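Long-range contact in terminase, large subunit (Bacillus phage spp1, PDB 2WBN), which packages viral DNA into empty capsids as an ATP-driven motor and cuts the genome with the metal-dependent nuclease domain represented here: residues A43-F48 with Y79-L84. Residues are numbered along the deposited sequence; the frame is centred on the assembly and turned at random.
Sequences AEVARF and YAIDEL
Helix 42-47 ends beside strand 77-86, bringing Val45 and Phe48 to Ile81 and Tyr79, with CA of Val45 6.9 Å from CA of Ile81 and the Phe48–Tyr79 CA pair wider, at 9.0 Å. Phe48 carries most of the helix side of the contact and is the first residue to leave helical backbone angles. Its CG lies anti to its own carbonyl carbon (chi1 -67°), and the ring reaches from there into the angle between Tyr79 and Ile81. Phe48 CZ lies 3.7 Å from Tyr79 CG, over one face of the tyrosine ring but displaced toward its rim. The rings meet obliquely, their planes inclined at 34° and their centroids 4.9 Å apart. On the Ile81 side, Phe48 CD2 approaches the end of the isoleucine, CD1, at 3.9 Å, while CG1 lies almost as near. The other branch of Ile81 serves the helix: Val45 reaches its CG2 with the CG1 methyl at 4.1 Å, a looser methyl-to-methyl touch. Beneath Phe48, the carbonyl oxygen of Glu44 sits over the ring centre, 3.3 Å from its plane, and accepts hydrogen bonds from Arg47 N and Phe48 N. Glu44 OE1 lies 4.3 Å from Tyr79 CE2, a loose approach, whereas Glu44 OE2 is hydrogen-bonded to Thr41 N, close to the helix start. Both Ile81 and Asp82 pair by backbone hydrogen bonds with the single residue Arg68 of strand 64-72, a classic beta bulge. Phe48 also stacks on His70 of that strand, and Val45 rests on the loop residue Arg159. The helix and the residue after it thus cover strands 77-86 and 64-72 of the RNase H-like nuclease sheet at the surface, away from the residues that bind the catalytic metal ions.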
ATOM      1  N   ALA A  43     -11.658   1.232 -18.205  1.00 51.38           N
ATOM      2  CA  ALA A  43     -10.784   1.478 -19.349  1.00 51.64           C
ATOM      3  C   ALA A  43      -9.407   1.924 -18.896  1.00 51.84           C
ATOM      4  O   ALA A  43      -8.401   1.498 -19.458  1.00 51.62           O
ATOM      5  CB  ALA A  43     -11.404   2.516 -20.272  1.00 52.02           C
ATOM      6  N   GLU A  44      -9.366   2.770 -17.872  1.00 51.99           N
ATOM      7  CA  GLU A  44      -8.109   3.229 -17.302  1.00 52.57           C
ATOM      8  C   GLU A  44      -7.312   2.089 -16.681  1.00 52.28           C
ATOM      9  O   GLU A  44      -6.111   1.985 -16.902  1.00 52.18           O
ATOM     10  CB  GLU A  44      -8.355   4.276 -16.221  1.00 53.01           C
ATOM     11  CG  GLU A  44      -8.835   5.614 -16.717  1.00 55.56           C
ATOM     12  CD  GLU A  44      -9.006   6.560 -15.560  1.00 58.90           C
ATOM     13  OE1 GLU A  44      -7.990   7.148 -15.125  1.00 62.29           O
ATOM     14  OE2 GLU A  44     -10.138   6.664 -15.047  1.00 59.76           O
ATOM     15  N   VAL A  45      -7.982   1.260 -15.886  1.00 52.24           N
ATOM     16  CA  VAL A  45      -7.344   0.105 -15.261  1.00 52.04           C
ATOM     17  C   VAL A  45      -6.792  -0.793 -16.355  1.00 52.33           C
ATOM     18  O   VAL A  45      -5.734  -1.374 -16.204  1.00 52.82           O
ATOM     19  CB  VAL A  45      -8.327  -0.687 -14.358  1.00 51.92           C
ATOM     20  CG1 VAL A  45      -7.713  -2.015 -13.912  1.00 51.53           C
ATOM     21  CG2 VAL A  45      -8.743   0.160 -13.141  1.00 51.34           C
ATOM     22  N   ALA A  46      -7.500  -0.880 -17.472  1.00 53.17           N
ATOM     23  CA  ALA A  46      -7.021  -1.659 -18.606  1.00 53.27           C
ATOM     24  C   ALA A  46      -5.667  -1.157 -19.157  1.00 53.81           C
ATOM     25  O   ALA A  46      -4.853  -1.971 -19.563  1.00 53.99           O
ATOM     26  CB  ALA A  46      -8.066  -1.689 -19.688  1.00 53.53           C
ATOM     27  N   ARG A  47      -5.424   0.160 -19.143  1.00 54.33           N
ATOM     28  CA  ARG A  47      -4.184   0.753 -19.695  1.00 54.73           C
ATOM     29  C   ARG A  47      -3.016   0.838 -18.722  1.00 54.69           C
ATOM     30  O   ARG A  47      -1.865   0.847 -19.155  1.00 54.19           O
ATOM     31  CB  ARG A  47      -4.413   2.182 -20.197  1.00 54.98           C
ATOM     32  CG  ARG A  47      -5.514   2.354 -21.205  1.00 56.52           C
ATOM     33  CD  ARG A  47      -5.498   3.761 -21.809  1.00 58.76           C
ATOM     34  NE  ARG A  47      -6.816   4.393 -21.679  1.00 60.27           N
ATOM     35  CZ  ARG A  47      -7.146   5.326 -20.786  1.00 60.70           C
ATOM     36  NH1 ARG A  47      -6.249   5.813 -19.935  1.00 61.04           N
ATOM     37  NH2 ARG A  47      -8.391   5.800 -20.762  1.00 61.81           N
ATOM     38  N   PHE A  48      -3.294   0.969 -17.428  1.00 54.90           N
ATOM     39  CA  PHE A  48      -2.223   1.152 -16.451  1.00 55.09           C
ATOM     40  C   PHE A  48      -1.182   0.064 -16.615  1.00 55.14           C
ATOM     41  O   PHE A  48      -1.513  -1.128 -16.630  1.00 55.71           O
ATOM     42  CB  PHE A  48      -2.746   1.103 -15.011  1.00 55.80           C
ATOM     43  CG  PHE A  48      -3.645   2.258 -14.625  1.00 56.33           C
ATOM     44  CD1 PHE A  48      -3.498   3.517 -15.188  1.00 57.62           C
ATOM     45  CD2 PHE A  48      -4.619   2.082 -13.648  1.00 58.18           C
ATOM     46  CE1 PHE A  48      -4.333   4.575 -14.811  1.00 58.42           C
ATOM     47  CE2 PHE A  48      -5.457   3.137 -13.271  1.00 57.05           C
ATOM     48  CZ  PHE A  48      -5.304   4.384 -13.855  1.00 57.38           C
ATOM     49  N   TYR A  79      -2.305   5.820  -8.583  1.00 44.15           N
ATOM     50  CA  TYR A  79      -3.699   5.448  -8.735  1.00 44.76           C
ATOM     51  C   TYR A  79      -3.909   4.088  -8.086  1.00 44.85           C
ATOM     52  O   TYR A  79      -3.239   3.145  -8.476  1.00 45.39           O
ATOM     53  CB  TYR A  79      -4.037   5.281 -10.214  1.00 44.67           C
ATOM     54  CG  TYR A  79      -3.952   6.505 -11.076  1.00 46.22           C
ATOM     55  CD1 TYR A  79      -2.744   6.899 -11.642  1.00 45.38           C
ATOM     56  CD2 TYR A  79      -5.096   7.245 -11.372  1.00 44.65           C
ATOM     57  CE1 TYR A  79      -2.681   7.998 -12.462  1.00 48.07           C
ATOM     58  CE2 TYR A  79      -5.036   8.346 -12.194  1.00 48.29           C
ATOM     59  CZ  TYR A  79      -3.828   8.717 -12.725  1.00 46.86           C
ATOM     60  OH  TYR A  79      -3.772   9.797 -13.533  1.00 47.50           O
ATOM     61  N   ALA A  80      -4.832   3.995  -7.120  1.00 44.97           N
ATOM     62  CA  ALA A  80      -5.145   2.727  -6.451  1.00 45.06           C
ATOM     63  C   ALA A  80      -5.991   1.846  -7.351  1.00 44.98           C
ATOM     64  O   ALA A  80      -7.046   2.267  -7.839  1.00 45.89           O
ATOM     65  CB  ALA A  80      -5.840   2.975  -5.100  1.00 44.20           C
ATOM     66  N   ILE A  81      -5.518   0.621  -7.583  1.00 45.48           N
ATOM     67  CA  ILE A  81      -6.182  -0.309  -8.499  1.00 45.88           C
ATOM     68  C   ILE A  81      -6.981  -1.347  -7.725  1.00 45.35           C
ATOM     69  O   ILE A  81      -8.150  -1.598  -8.022  1.00 44.81           O
ATOM     70  CB  ILE A  81      -5.158  -1.032  -9.419  1.00 46.17           C
ATOM     71  CG1 ILE A  81      -4.402  -0.013 -10.279  1.00 47.89           C
ATOM     72  CG2 ILE A  81      -5.868  -2.071 -10.287  1.00 47.08           C
ATOM     73  CD1 ILE A  81      -3.323  -0.618 -11.213  1.00 48.29           C
ATOM     74  N   ASP A  82      -6.341  -1.957  -6.730  1.00 45.08           N
ATOM     75  CA  ASP A  82      -6.989  -2.994  -5.974  1.00 45.03           C
ATOM     76  C   ASP A  82      -6.327  -3.161  -4.602  1.00 45.27           C
ATOM     77  O   ASP A  82      -5.292  -2.565  -4.319  1.00 45.19           O
ATOM     78  CB  ASP A  82      -6.952  -4.291  -6.778  1.00 45.15           C
ATOM     79  CG  ASP A  82      -8.148  -5.193  -6.525  1.00 45.59           C
ATOM     80  OD1 ASP A  82      -8.931  -4.942  -5.584  1.00 47.96           O
ATOM     81  OD2 ASP A  82      -8.304  -6.176  -7.283  1.00 47.19           O
ATOM     82  N   GLU A  83      -6.974  -3.956  -3.753  1.00 45.48           N
ATOM     83  CA  GLU A  83      -6.519  -4.202  -2.397  1.00 45.79           C
ATOM     84  C   GLU A  83      -7.131  -5.507  -1.873  1.00 45.62           C
ATOM     85  O   GLU A  83      -8.149  -5.988  -2.390  1.00 45.90           O
ATOM     86  CB  GLU A  83      -6.938  -3.043  -1.481  1.00 45.77           C
ATOM     87  CG  GLU A  83      -8.440  -3.026  -1.204  1.00 47.72           C
ATOM     88  CD  GLU A  83      -8.945  -1.835  -0.418  1.00 48.42           C
ATOM     89  OE1 GLU A  83      -8.211  -0.841  -0.259  1.00 51.28           O
ATOM     90  OE2 GLU A  83     -10.111  -1.896   0.049  1.00 47.61           O
ATOM     91  N   LEU A  84      -6.508  -6.059  -0.837  1.00 45.16           N
ATOM     92  CA  LEU A  84      -7.106  -7.094  -0.015  1.00 44.92           C
ATOM     93  C   LEU A  84      -6.699  -6.799   1.416  1.00 44.79           C
ATOM     94  O   LEU A  84      -5.507  -6.757   1.734  1.00 45.85           O
ATOM     95  CB  LEU A  84      -6.633  -8.499  -0.422  1.00 45.68           C
ATOM     96  CG  LEU A  84      -7.217  -9.690   0.346  1.00 45.61           C
ATOM     97  CD1 LEU A  84      -8.725  -9.902   0.072  1.00 47.92           C
ATOM     98  CD2 LEU A  84      -6.432 -10.959   0.020  1.00 48.20           C
TER